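Long-range contacts in DNA helicase RecQ (PDB 4Q48), which probably couples ATP hydrolysis to the unwinding of duplex DNA, moving in the 3'-5' direction, and of which this chain is the catalytic core: residues 182-187 against 387-392; 414-419 against 462-467; 431-436 against 489-494; 471-476 against 505-510. All coordinates share one frame; numbering follows the deposited sequence.

Contact 1: residues 182-187 against 387-392; sequences TADERT and LHYFGE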
loop_
_atom_site.group_PDB
_atom_site.type_symbol
_atom_site.label_atom_id
_atom_site.label_comp_id
_atom_site.label_asym_id
_atom_site.label_seq_id
_atom_site.Cartn_x
_atom_site.Cartn_y
_atom_site.Cartn_z
ATOM N N THR A 182 -3.214 0.603 2.187
ATOM C CA THR A 182 -2.041 1.228 1.611
ATOM C C THR A 182 -1.219 1.712 2.791
ATOM O O THR A 182 -1.524 2.729 3.426
ATOM C CB THR A 182 -2.388 2.391 0.673
ATOM O OG1 THR A 182 -2.339 3.634 1.402
ATOM C CG2 THR A 182 -3.782 2.173 0.051
ATOM N N ALA A 183 -0.098 1.039 2.997
ATOM C CA ALA A 183 0.677 1.188 4.221
ATOM C C ALA A 183 2.027 1.872 4.010
ATOM O O ALA A 183 3.023 1.496 4.639
ATOM C CB ALA A 183 0.866 -0.184 4.874
ATOM N N ASP A 184 2.056 2.854 3.107
ATOM C CA ASP A 184 3.209 3.748 2.953
ATOM C C ASP A 184 3.769 4.205 4.321
ATOM O O ASP A 184 3.019 4.542 5.236
ATOM C CB ASP A 184 2.822 4.943 2.077
ATOM C CG ASP A 184 4.018 5.617 1.443
ATOM O OD1 ASP A 184 5.151 5.314 1.848
ATOM O OD2 ASP A 184 3.831 6.444 0.526
ATOM N N GLU A 185 5.093 4.173 4.453
ATOM C CA GLU A 185 5.773 4.265 5.742
ATOM C C GLU A 185 5.665 5.651 6.364
ATOM O O GLU A 185 5.454 5.777 7.569
ATOM C CB GLU A 185 7.242 3.891 5.528
ATOM C CG GLU A 185 8.194 3.982 6.700
ATOM C CD GLU A 185 9.656 3.907 6.225
ATOM O OE1 GLU A 185 9.916 3.331 5.135
ATOM O OE2 GLU A 185 10.552 4.425 6.933
ATOM N N ARG A 186 5.789 6.686 5.540
ATOM C CA ARG A 186 5.348 8.045 5.875
ATOM C C ARG A 186 3.856 8.223 6.125
ATOM O O ARG A 186 3.438 9.165 6.805
ATOM C CB ARG A 186 5.818 9.019 4.792
ATOM C CG ARG A 186 7.259 9.449 5.031
ATOM C CD ARG A 186 7.834 10.250 3.887
ATOM N NE ARG A 186 7.661 9.514 2.642
ATOM C CZ ARG A 186 8.182 9.879 1.478
ATOM N NH1 ARG A 186 8.921 10.977 1.396
ATOM N NH2 ARG A 186 7.972 9.132 0.403
ATOM N N THR A 187 3.055 7.352 5.531
ATOM C CA THR A 187 1.611 7.388 5.728
ATOM C C THR A 187 1.190 6.678 7.018
ATOM O O THR A 187 0.340 7.179 7.752
ATOM C CB THR A 187 0.886 6.759 4.537
ATOM O OG1 THR A 187 1.442 7.278 3.319
ATOM C CG2 THR A 187 -0.604 7.066 4.609
ATOM N N LEU A 387 6.880 -6.238 -0.183
ATOM C CA LEU A 387 6.112 -6.412 1.035
ATOM C C LEU A 387 6.556 -5.392 2.082
ATOM O O LEU A 387 5.737 -4.910 2.876
ATOM C CB LEU A 387 6.263 -7.854 1.535
ATOM C CG LEU A 387 5.614 -8.903 0.593
ATOM C CD1 LEU A 387 5.773 -10.315 1.100
ATOM C CD2 LEU A 387 4.147 -8.620 0.357
ATOM N N HIS A 388 7.836 -5.017 2.041
ATOM C CA HIS A 388 8.390 -4.034 2.968
ATOM C C HIS A 388 7.712 -2.663 2.810
ATOM O O HIS A 388 7.486 -1.940 3.781
ATOM C CB HIS A 388 9.902 -3.905 2.755
ATOM C CG HIS A 388 10.518 -2.740 3.475
ATOM N ND1 HIS A 388 10.890 -2.796 4.806
ATOM C CD2 HIS A 388 10.790 -1.481 3.060
ATOM C CE1 HIS A 388 11.375 -1.624 5.173
ATOM N NE2 HIS A 388 11.327 -0.809 4.134
ATOM N N TYR A 389 7.367 -2.318 1.581
ATOM C CA TYR A 389 6.671 -1.069 1.305
ATOM C C TYR A 389 5.339 -1.003 2.072
ATOM O O TYR A 389 4.890 0.066 2.467
ATOM C CB TYR A 389 6.423 -0.954 -0.185
ATOM C CG TYR A 389 5.911 0.367 -0.681
ATOM C CD1 TYR A 389 6.780 1.441 -0.893
ATOM C CD2 TYR A 389 4.554 0.558 -0.938
ATOM C CE1 TYR A 389 6.310 2.674 -1.363
ATOM C CE2 TYR A 389 4.072 1.792 -1.415
ATOM C CZ TYR A 389 4.958 2.838 -1.634
ATOM O OH TYR A 389 4.494 4.050 -2.108
ATOM N N PHE A 390 4.718 -2.155 2.301
ATOM C CA PHE A 390 3.446 -2.183 3.007
ATOM C C PHE A 390 3.659 -2.491 4.490
ATOM O O PHE A 390 2.702 -2.737 5.219
ATOM C CB PHE A 390 2.490 -3.222 2.376
ATOM C CG PHE A 390 2.135 -2.924 0.959
ATOM C CD1 PHE A 390 1.190 -1.954 0.651
ATOM C CD2 PHE A 390 2.785 -3.572 -0.076
ATOM C CE1 PHE A 390 0.883 -1.644 -0.674
ATOM C CE2 PHE A 390 2.487 -3.276 -1.410
ATOM C CZ PHE A 390 1.533 -2.309 -1.707
ATOM N N GLY A 391 4.904 -2.446 4.946
ATOM C CA GLY A 391 5.176 -2.651 6.351
ATOM C C GLY A 391 5.305 -4.095 6.786
ATOM O O GLY A 391 5.422 -4.376 7.976
ATOM N N GLU A 392 5.275 -5.023 5.839
ATOM C CA GLU A 392 5.491 -6.428 6.162
ATOM C C GLU A 392 6.951 -6.797 5.902
ATOM O O GLU A 392 7.497 -6.443 4.860
ATOM C CB GLU A 392 4.566 -7.327 5.345
ATOM C CG GLU A 392 4.837 -8.815 5.494
ATOM C CD GLU A 392 3.728 -9.668 4.886
ATOM O OE1 GLU A 392 2.805 -9.090 4.281
ATOM O OE2 GLU A 392 3.791 -10.911 4.990
#

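Contact 2: residues 414-419 against 462-467; sequences TREAQM and GKEHDE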
loop_
_atom_site.group_PDB
_atom_site.type_symbol
_atom_site.label_atom_id
_atom_site.label_comp_id
_atom_site.label_asym_id
_atom_site.label_seq_id
_atom_site.Cartn_x
_atom_site.Cartn_y
_atom_site.Cartn_z
ATOM N N THR A 414 28.320 -3.593 1.488
ATOM C CA THR A 414 27.987 -3.750 2.897
ATOM C C THR A 414 28.931 -2.964 3.814
ATOM O O THR A 414 28.501 -2.312 4.752
ATOM C CB THR A 414 28.021 -5.235 3.264
ATOM O OG1 THR A 414 27.054 -5.955 2.472
ATOM C CG2 THR A 414 27.799 -5.430 4.739
ATOM N N ARG A 415 30.223 -3.032 3.521
ATOM C CA ARG A 415 31.276 -2.381 4.301
ATOM C C ARG A 415 31.088 -0.866 4.245
ATOM O O ARG A 415 31.242 -0.152 5.245
ATOM C CB ARG A 415 32.645 -2.799 3.723
ATOM C CG ARG A 415 33.920 -2.233 4.335
ATOM C CD ARG A 415 35.196 -2.861 3.688
ATOM N NE ARG A 415 35.309 -2.649 2.227
ATOM C CZ ARG A 415 35.617 -3.603 1.330
ATOM N NH1 ARG A 415 35.856 -4.863 1.725
ATOM N NH2 ARG A 415 35.686 -3.304 0.028
ATOM N N GLU A 416 30.744 -0.375 3.061
ATOM C CA GLU A 416 30.539 1.055 2.861
ATOM C C GLU A 416 29.230 1.505 3.516
ATOM O O GLU A 416 29.145 2.610 4.067
ATOM C CB GLU A 416 30.553 1.399 1.363
ATOM C CG GLU A 416 31.943 1.411 0.702
ATOM C CD GLU A 416 32.504 0.018 0.381
ATOM O OE1 GLU A 416 31.841 -1.021 0.644
ATOM O OE2 GLU A 416 33.640 -0.039 -0.137
ATOM N N ALA A 417 28.212 0.652 3.441
ATOM C CA ALA A 417 26.942 0.945 4.081
ATOM C C ALA A 417 27.160 1.122 5.571
ATOM O O ALA A 417 26.635 2.070 6.154
ATOM C CB ALA A 417 25.911 -0.137 3.811
ATOM N N GLN A 418 27.970 0.249 6.177
ATOM C CA GLN A 418 28.245 0.357 7.618
ATOM C C GLN A 418 28.953 1.686 7.930
ATOM O O GLN A 418 28.529 2.429 8.828
ATOM C CB GLN A 418 29.091 -0.804 8.118
ATOM C CG GLN A 418 28.486 -2.202 8.019
ATOM C CD GLN A 418 29.526 -3.303 8.341
ATOM O OE1 GLN A 418 30.735 -3.037 8.451
ATOM N NE2 GLN A 418 29.057 -4.524 8.494
ATOM N N MET A 419 30.008 2.002 7.175
ATOM C CA MET A 419 30.694 3.274 7.361
ATOM C C MET A 419 29.713 4.428 7.305
ATOM O O MET A 419 29.743 5.337 8.139
ATOM C CB MET A 419 31.747 3.491 6.320
ATOM C CG MET A 419 33.022 2.831 6.588
ATOM S SD MET A 419 34.102 3.096 5.171
ATOM C CE MET A 419 34.906 1.483 5.117
ATOM N N GLY A 462 36.490 6.970 4.966
ATOM C CA GLY A 462 36.034 6.594 3.637
ATOM C C GLY A 462 36.836 7.237 2.503
ATOM O O GLY A 462 36.311 7.414 1.405
ATOM N N LYS A 463 38.083 7.628 2.768
ATOM C CA LYS A 463 38.880 8.381 1.789
ATOM C C LYS A 463 39.189 7.520 0.561
ATOM O O LYS A 463 39.520 8.024 -0.508
ATOM C CB LYS A 463 40.188 8.892 2.428
ATOM C CG LYS A 463 41.084 7.771 2.942
ATOM C CD LYS A 463 42.429 8.271 3.449
ATOM C CE LYS A 463 43.436 7.114 3.536
ATOM N NZ LYS A 463 44.845 7.573 3.783
ATOM N N GLU A 464 38.992 6.221 0.738
ATOM C CA GLU A 464 39.158 5.189 -0.277
ATOM C C GLU A 464 38.338 5.410 -1.556
ATOM O O GLU A 464 38.788 5.092 -2.657
ATOM C CB GLU A 464 38.765 3.860 0.367
ATOM C CG GLU A 464 38.606 2.685 -0.564
ATOM C CD GLU A 464 38.023 1.489 0.163
ATOM O OE1 GLU A 464 37.697 1.643 1.368
ATOM O OE2 GLU A 464 37.858 0.420 -0.478
ATOM N N HIS A 465 37.131 5.944 -1.394
ATOM C CA HIS A 465 36.172 6.122 -2.482
ATOM C C HIS A 465 36.074 7.578 -2.825
ATOM O O HIS A 465 36.611 8.421 -2.110
ATOM C CB HIS A 465 34.786 5.603 -2.096
ATOM C CG HIS A 465 34.725 4.120 -1.899
ATOM N ND1 HIS A 465 34.619 3.236 -2.953
ATOM C CD2 HIS A 465 34.804 3.363 -0.779
ATOM C CE1 HIS A 465 34.607 1.999 -2.488
ATOM N NE2 HIS A 465 34.725 2.049 -1.173
ATOM N N ASP A 466 35.443 7.878 -3.950
ATOM C CA ASP A 466 35.236 9.269 -4.325
ATOM C C ASP A 466 33.835 9.746 -3.983
ATOM O O ASP A 466 32.992 8.968 -3.525
ATOM C CB ASP A 466 35.542 9.474 -5.806
ATOM C CG ASP A 466 34.875 8.450 -6.693
ATOM O OD1 ASP A 466 33.751 8.003 -6.368
ATOM O OD2 ASP A 466 35.505 8.071 -7.712
ATOM N N GLU A 467 33.585 11.025 -4.235
ATOM C CA GLU A 467 32.316 11.641 -3.893
ATOM C C GLU A 467 31.107 10.945 -4.490
ATOM O O GLU A 467 30.032 10.953 -3.893
ATOM C CB GLU A 467 32.310 13.096 -4.340
ATOM C CG GLU A 467 31.037 13.802 -3.992
ATOM C CD GLU A 467 31.121 15.287 -4.209
ATOM O OE1 GLU A 467 32.232 15.846 -4.046
ATOM O OE2 GLU A 467 30.064 15.897 -4.492
#

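Contact 3: residues 431-436 against 489-494; sequences FGAAHL and FGLRAT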
loop_
_atom_site.group_PDB
_atom_site.type_symbol
_atom_site.label_atom_id
_atom_site.label_comp_id
_atom_site.label_asym_id
_atom_site.label_seq_id
_atom_site.Cartn_x
_atom_site.Cartn_y
_atom_site.Cartn_z
ATOM N N PHE A 431 22.633 15.742 9.562
ATOM C CA PHE A 431 23.352 16.369 8.459
ATOM C C PHE A 431 22.921 15.725 7.150
ATOM O O PHE A 431 22.277 14.662 7.164
ATOM C CB PHE A 431 24.866 16.288 8.664
ATOM C CG PHE A 431 25.349 17.147 9.802
ATOM C CD1 PHE A 431 25.617 18.493 9.608
ATOM C CD2 PHE A 431 25.504 16.619 11.075
ATOM C CE1 PHE A 431 26.038 19.296 10.664
ATOM C CE2 PHE A 431 25.929 17.416 12.123
ATOM C CZ PHE A 431 26.201 18.756 11.917
ATOM N N GLY A 432 23.202 16.420 6.042
ATOM C CA GLY A 432 22.743 16.034 4.716
ATOM C C GLY A 432 23.752 15.170 4.012
ATOM O O GLY A 432 24.915 15.095 4.418
ATOM N N ALA A 433 23.309 14.538 2.934
ATOM C CA ALA A 433 24.137 13.594 2.191
ATOM C C ALA A 433 25.518 14.155 1.842
ATOM O O ALA A 433 26.538 13.460 1.960
ATOM C CB ALA A 433 23.408 13.163 0.931
ATOM N N ALA A 434 25.542 15.400 1.367
ATOM C CA ALA A 434 26.807 16.036 0.981
ATOM C C ALA A 434 27.747 16.217 2.181
ATOM O O ALA A 434 28.935 15.899 2.099
ATOM C CB ALA A 434 26.542 17.358 0.320
ATOM N N HIS A 435 27.204 16.714 3.294
ATOM C CA HIS A 435 27.992 16.876 4.513
ATOM C C HIS A 435 28.574 15.562 5.032
ATOM O O HIS A 435 29.777 15.463 5.288
ATOM C CB HIS A 435 27.168 17.522 5.619
ATOM C CG HIS A 435 27.976 17.824 6.839
ATOM N ND1 HIS A 435 28.696 18.992 6.981
ATOM C CD2 HIS A 435 28.219 17.093 7.953
ATOM C CE1 HIS A 435 29.341 18.969 8.134
ATOM N NE2 HIS A 435 29.067 17.828 8.743
ATOM N N LEU A 436 27.715 14.556 5.166
ATOM C CA LEU A 436 28.140 13.217 5.537
ATOM C C LEU A 436 29.294 12.739 4.644
ATOM O O LEU A 436 30.276 12.130 5.110
ATOM C CB LEU A 436 26.964 12.258 5.418
ATOM C CG LEU A 436 25.806 12.440 6.406
ATOM C CD1 LEU A 436 24.709 11.407 6.153
ATOM C CD2 LEU A 436 26.298 12.331 7.822
ATOM N N PHE A 489 16.664 17.274 4.201
ATOM C CA PHE A 489 17.845 16.690 3.592
ATOM C C PHE A 489 18.816 16.127 4.605
ATOM O O PHE A 489 19.831 15.542 4.223
ATOM C CB PHE A 489 18.532 17.746 2.713
ATOM C CG PHE A 489 17.608 18.340 1.715
ATOM C CD1 PHE A 489 16.783 17.514 0.955
ATOM C CD2 PHE A 489 17.475 19.708 1.602
ATOM C CE1 PHE A 489 15.886 18.035 0.068
ATOM C CE2 PHE A 489 16.575 20.237 0.699
ATOM C CZ PHE A 489 15.779 19.392 -0.064
ATOM N N GLY A 490 18.438 16.167 5.877
ATOM C CA GLY A 490 19.218 15.488 6.898
ATOM C C GLY A 490 18.820 14.031 6.992
ATOM O O GLY A 490 17.642 13.684 6.927
ATOM N N LEU A 491 19.805 13.167 7.163
ATOM C CA LEU A 491 19.534 11.736 7.116
ATOM C C LEU A 491 19.653 11.131 8.516
ATOM O O LEU A 491 20.667 11.329 9.190
ATOM C CB LEU A 491 20.494 11.064 6.130
ATOM C CG LEU A 491 20.370 11.649 4.724
ATOM C CD1 LEU A 491 21.452 11.149 3.810
ATOM C CD2 LEU A 491 19.022 11.265 4.168
ATOM N N ARG A 492 18.603 10.420 8.931
ATOM C CA ARG A 492 18.492 9.774 10.237
ATOM C C ARG A 492 18.662 8.272 10.061
ATOM O O ARG A 492 17.981 7.665 9.210
ATOM C CB ARG A 492 17.113 10.025 10.853
ATOM C CG ARG A 492 16.676 11.479 11.005
ATOM C CD ARG A 492 15.249 11.563 11.616
ATOM N NE ARG A 492 14.863 12.903 12.087
ATOM C CZ ARG A 492 15.186 13.410 13.275
ATOM N NH1 ARG A 492 15.896 12.692 14.145
ATOM N NH2 ARG A 492 14.780 14.633 13.601
ATOM N N ALA A 493 19.481 7.639 10.895
ATOM C CA ALA A 493 19.510 6.173 10.905
ATOM C C ALA A 493 18.216 5.641 11.458
ATOM O O ALA A 493 17.835 5.977 12.552
ATOM C CB ALA A 493 20.680 5.647 11.728
ATOM N N THR A 494 17.512 4.839 10.683
ATOM C CA THR A 494 16.272 4.221 11.155
ATOM C C THR A 494 16.550 2.975 12.009
ATOM O O THR A 494 17.699 2.539 12.131
ATOM C CB THR A 494 15.374 3.798 10.009
ATOM O OG1 THR A 494 15.903 2.592 9.441
ATOM C CG2 THR A 494 15.270 4.890 8.950
#

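Contact 4: residues 471-476 against 505-510; sequences RSVLRQ and QKLLLR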
loop_
_atom_site.group_PDB
_atom_site.type_symbol
_atom_site.label_atom_id
_atom_site.label_comp_id
_atom_site.label_asym_id
_atom_site.label_seq_id
_atom_site.Cartn_x
_atom_site.Cartn_y
_atom_site.Cartn_z
ATOM N N ARG A 471 27.506 9.146 -2.438
ATOM C CA ARG A 471 26.193 9.733 -2.663
ATOM C C ARG A 471 25.271 8.628 -3.125
ATOM O O ARG A 471 24.076 8.589 -2.765
ATOM C CB ARG A 471 26.248 10.858 -3.694
ATOM C CG ARG A 471 26.896 12.144 -3.203
ATOM C CD ARG A 471 26.266 12.676 -1.914
ATOM N NE ARG A 471 25.014 13.387 -2.140
ATOM C CZ ARG A 471 24.942 14.685 -2.425
ATOM N NH1 ARG A 471 26.063 15.400 -2.529
ATOM N NH2 ARG A 471 23.752 15.266 -2.612
ATOM N N SER A 472 25.850 7.730 -3.919
ATOM C CA SER A 472 25.167 6.545 -4.417
ATOM C C SER A 472 24.790 5.580 -3.278
ATOM O O SER A 472 23.613 5.201 -3.138
ATOM C CB SER A 472 26.045 5.839 -5.448
ATOM O OG SER A 472 25.621 4.498 -5.625
ATOM N N VAL A 473 25.780 5.221 -2.453
ATOM C CA VAL A 473 25.553 4.366 -1.294
ATOM C C VAL A 473 24.453 4.986 -0.445
ATOM O O VAL A 473 23.527 4.285 -0.001
ATOM C CB VAL A 473 26.828 4.186 -0.426
ATOM C CG1 VAL A 473 26.466 3.736 0.963
ATOM C CG2 VAL A 473 27.798 3.198 -1.045
ATOM N N LEU A 474 24.530 6.306 -0.250
ATOM C CA LEU A 474 23.530 6.995 0.562
ATOM C C LEU A 474 22.131 6.935 -0.028
ATOM O O LEU A 474 21.190 6.695 0.715
ATOM C CB LEU A 474 23.929 8.454 0.817
ATOM C CG LEU A 474 25.194 8.637 1.688
ATOM C CD1 LEU A 474 25.714 10.069 1.610
ATOM C CD2 LEU A 474 24.983 8.199 3.161
ATOM N N ARG A 475 21.983 7.086 -1.343
ATOM C CA ARG A 475 20.654 7.022 -1.934
ATOM C C ARG A 475 20.104 5.654 -1.722
ATOM O O ARG A 475 18.923 5.460 -1.421
ATOM C CB ARG A 475 20.683 7.375 -3.417
ATOM C CG ARG A 475 20.771 8.876 -3.669
ATOM C CD ARG A 475 20.564 9.243 -5.130
ATOM N NE ARG A 475 21.536 8.571 -5.986
ATOM C CZ ARG A 475 22.737 9.074 -6.272
ATOM N NH1 ARG A 475 23.077 10.261 -5.780
ATOM N NH2 ARG A 475 23.580 8.406 -7.063
ATOM N N GLN A 476 20.995 4.693 -1.844
ATOM C CA GLN A 476 20.605 3.313 -1.772
ATOM C C GLN A 476 20.112 3.010 -0.367
ATOM O O GLN A 476 19.071 2.359 -0.196
ATOM C CB GLN A 476 21.779 2.414 -2.168
ATOM C CG GLN A 476 21.313 1.057 -2.588
ATOM C CD GLN A 476 20.611 1.085 -3.941
ATOM O OE1 GLN A 476 21.084 1.716 -4.901
ATOM N NE2 GLN A 476 19.420 0.478 -3.991
ATOM N N GLN A 505 23.154 -8.270 7.792
ATOM C CA GLN A 505 22.545 -7.955 6.506
ATOM C C GLN A 505 23.542 -7.258 5.567
ATOM O O GLN A 505 24.451 -6.552 6.016
ATOM C CB GLN A 505 21.301 -7.088 6.705
ATOM C CG GLN A 505 20.000 -7.882 6.852
ATOM C CD GLN A 505 18.847 -7.052 7.459
ATOM O OE1 GLN A 505 18.630 -5.890 7.085
ATOM N NE2 GLN A 505 18.077 -7.674 8.372
ATOM N N LYS A 506 23.356 -7.455 4.263
ATOM C CA LYS A 506 24.285 -6.974 3.253
ATOM C C LYS A 506 23.636 -5.872 2.426
ATOM O O LYS A 506 22.423 -5.881 2.227
ATOM C CB LYS A 506 24.717 -8.095 2.301
ATOM C CG LYS A 506 25.640 -9.163 2.823
ATOM C CD LYS A 506 25.881 -10.204 1.718
ATOM C CE LYS A 506 26.543 -11.518 2.209
ATOM N NZ LYS A 506 28.014 -11.456 2.541
ATOM N N LEU A 507 24.433 -4.923 1.942
ATOM C CA LEU A 507 23.939 -3.974 0.938
ATOM C C LEU A 507 24.421 -4.352 -0.461
ATOM O O LEU A 507 25.608 -4.267 -0.731
ATOM C CB LEU A 507 24.405 -2.568 1.250
ATOM C CG LEU A 507 24.026 -1.558 0.185
ATOM C CD1 LEU A 507 22.505 -1.479 0.097
ATOM C CD2 LEU A 507 24.642 -0.199 0.461
ATOM N N LEU A 508 23.534 -4.806 -1.345
ATOM C CA LEU A 508 23.953 -5.207 -2.696
ATOM C C LEU A 508 23.337 -4.335 -3.782
ATOM O O LEU A 508 22.132 -4.188 -3.852
ATOM C CB LEU A 508 23.590 -6.664 -2.967
ATOM C CG LEU A 508 23.940 -7.698 -1.878
ATOM C CD1 LEU A 508 23.687 -9.135 -2.336
ATOM C CD2 LEU A 508 25.384 -7.543 -1.420
ATOM N N LEU A 509 24.169 -3.826 -4.678
ATOM C CA LEU A 509 23.706 -3.171 -5.884
ATOM C C LEU A 509 23.889 -4.120 -7.092
ATOM O O LEU A 509 24.748 -5.032 -7.078
ATOM C CB LEU A 509 24.460 -1.864 -6.117
ATOM C CG LEU A 509 23.981 -0.588 -5.413
ATOM C CD1 LEU A 509 24.147 -0.655 -3.878
ATOM C CD2 LEU A 509 24.688 0.616 -5.973
ATOM N N ARG A 510 23.047 -3.948 -8.111
ATOM C CA ARG A 510 23.205 -4.709 -9.356
ATOM C C ARG A 510 24.536 -4.349 -9.968
ATOM O O ARG A 510 24.923 -3.177 -9.898
ATOM C CB ARG A 510 22.072 -4.403 -10.308
ATOM C CG ARG A 510 20.931 -5.336 -10.113
ATOM C CD ARG A 510 19.723 -4.849 -10.848
ATOM N NE ARG A 510 18.665 -5.841 -10.718
ATOM C CZ ARG A 510 18.392 -6.776 -11.623
ATOM N NH1 ARG A 510 19.066 -6.817 -12.774
ATOM N NH2 ARG A 510 17.415 -7.645 -11.378
#

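Contact 1: residues 182-187 against 387-392
The Phe-390 ring has Tyr-389 CD2 over the centre of one face, 4.2 Å above the plane. At its edge, near the ring plane, Phe-390 CD1 meets Ala-183 N at 4.0 Å. The rings of Phe-207 and Tyr-321 also meet it. Tyr-389 holds CG anti to its backbone N (chi1 -171°), and its ring crosses Asp-184 obliquely. The carboxylate and ring planes are 30° apart. Tyr-389 OH and Asp-184 OD2 stay 3.6 Å apart and are not bonded to each other. Lys-368 serves both, with a salt bridge to the carboxylate and a hydrogen bond to the hydroxyl. The contact joins the first RecA-like domain to the zinc-binding region. Thr-182 and Ala-183 follow strand 176-180, and their sequence is consistent with the end of helicase motif III. Across from them, helix 382-389 ends in a Schellman motif. Glu-392 N bonds to Leu-387 O, Gly-391 N bonds to His-388 O, and Gly-391 takes the positive phi. Ala-183 points its methyl at this turn, with CB 4.3 Å from Phe-390 CB. Glu-185 brings OE1 to 4.5 Å from His-388 NE2, while His-388 ND1 bonds to Glu-393.

Contact 2: residues 414-419 against 462-467
His-465 NE2 donates a hydrogen bond of 2.6 Å to Glu-416 OE2. The bond is bent, with an angle of 135° at the hydrogen, and the oxygen uses its anti lone pair. It lies 25° out of the imidazole plane. The two side chains cross at about a right angle, with carboxylate and ring planes 70° apart. Glu-416 is bent at chi2, which swings its carboxylate to the ring edge. Arg-415 NH2 makes a long salt bridge of 3.9 Å to the same Glu-416 OE2. Glu-464 OE2 is 4.3 Å from Glu-416 OE2, so two carboxylates gather near NE2 of His-465. They would probably favour its protonated form, an effect the nearby Arg-415 would partly offset. Glu-464 also lays CG over one face of the His-465 ring, toward the rim. An alanine in place of Glu-416 would remove the acceptor and is likely to loosen the hold of His-465 on helix 414-426. Both segments belong to the RQC domain, a winged helix. Here the loop that leads into helix 467-479 folds against the side of helix 414-426. Asp-466 stands at the N-cap of that later helix. Glu-416 also packs on Trp-470 and Val-473. Gly-462 O accepts from Trp-470 NE1, and Met-419 rests on the same tryptophan. Beyond the polar cluster, Met-419 SD lies 4.3 Å from Gly-462 CA, which is buried.

Contact 3: residues 431-436 against 489-494
Leu-491 carries the apolar part of this contact. Its CG is anti to the carbonyl carbon (chi1 -58°), and its chi2 is near anti. This brings CD1 toward the start of helix 433-441. Leu-491 CD1 lies 4.0 Å from Ala-433 CB. Leu-436 has the same pair of conformations and crosses Leu-491 obliquely, so that Leu-436 CD1 meets Leu-491 CD1 at 4.0 Å. Leu-491 is also packed against Val-478 and Ala-485, and Leu-436 against Thr-424 and Thr-427. The two leucines are buried. In the RQC winged helix, strand 492-493 pairs with 483-484 to form the wing. The contact ties residues 489-491 of the wing hairpin to the N-terminal end of helix 433-441, where Gly-432 is the N-cap residue. A backbone bond makes the tie. Leu-491 N donates to Phe-431 O at 2.9 Å with an angle of 157° at the hydrogen, and the N lies above the carbonyl plane. Both glycines add CA-H...O contacts, Gly-490 CA to Phe-431 O and Gly-432 CA to Phe-489 O. The aromatic side chains turn elsewhere. Phe-431 points away, with CG anti to its carbonyl carbon (chi1 -69°). Its ring has His-435 NE2 3.6 Å above one face, offset toward the rim. His-435 holds CG anti to the backbone N and bonds through NE2 to His-453. The ring of His-453 also meets Phe-431 edge-to-face. Phe-489 sits at a positive phi, and the end of its side chain leads away from helix 433-441.

Contact 4: residues 471-476 against 505-510
The closest packing centres on Gln-476, which meets two leucines of 505-510. Its CG is anti to the backbone N and its chain bends at chi2 (72°), so it reaches Leu-509 tip to tip. Gln-476 CG lies 3.6 Å from Leu-509 CD1, and Gln-476 OE1 is 3.7 Å from Leu-509 CG. Gln-476 CG also meets Leu-507 CD1 at 3.9 Å, with the two side chains crossing obliquely. Leu-507 gets there with its CG anti to the backbone N (chi1 175°). No hydrogen bond crosses this contact, and the helix and strand backbones stay well apart. A glycine in place of Gln-476 would remove the side chain that touches both leucines and would probably leave Leu-509 less covered on its helix side. The contact loosens away from Gln-476. Ser-472 OG is 4.0 Å from Leu-509 CD2, at a partly exposed margin. Toward the interior, Val-473 CG1 comes only to 4.4 Å from Leu-507 CD2. Both of these residues are buried, and they are covered further by helix 414-426, where Val-473 touches Glu-416 and Leu-507 touches Ala-417. Leu-508 points the opposite way and packs on Val-410 and Asp-412. Leu-509 in turn is held by backbone bonds to Arg-411. Strand 508-510 pairs antiparallel with 410-412, so the C-terminal strand of the RQC winged helix is laid beside the helix that precedes the wing.

How the contacts relate
Contact 1 comes first and closes a loop of 199 residues that holds the second RecA-like domain. The other three lie in the RQC domain. Contact 2 closes 42 residues and ties helix 414-426 to the loop before helix 467-479. Contact 3 closes 52, ties the start of helix 433-441 to the wing, and crosses contact 2. Contact 4 opens after contact 2 has closed and crosses contact 3. It closes 28 residues between helix 467-479 and the C-terminal strand. Contacts 2 and 4 touch at Thr-414 and Leu-507, contacts 3 and 4 at Arg-471 and Ala-433. Contact 1 touches none of them, but Arg-186 makes a salt bridge to Asp-486, in the loop between the wing strands.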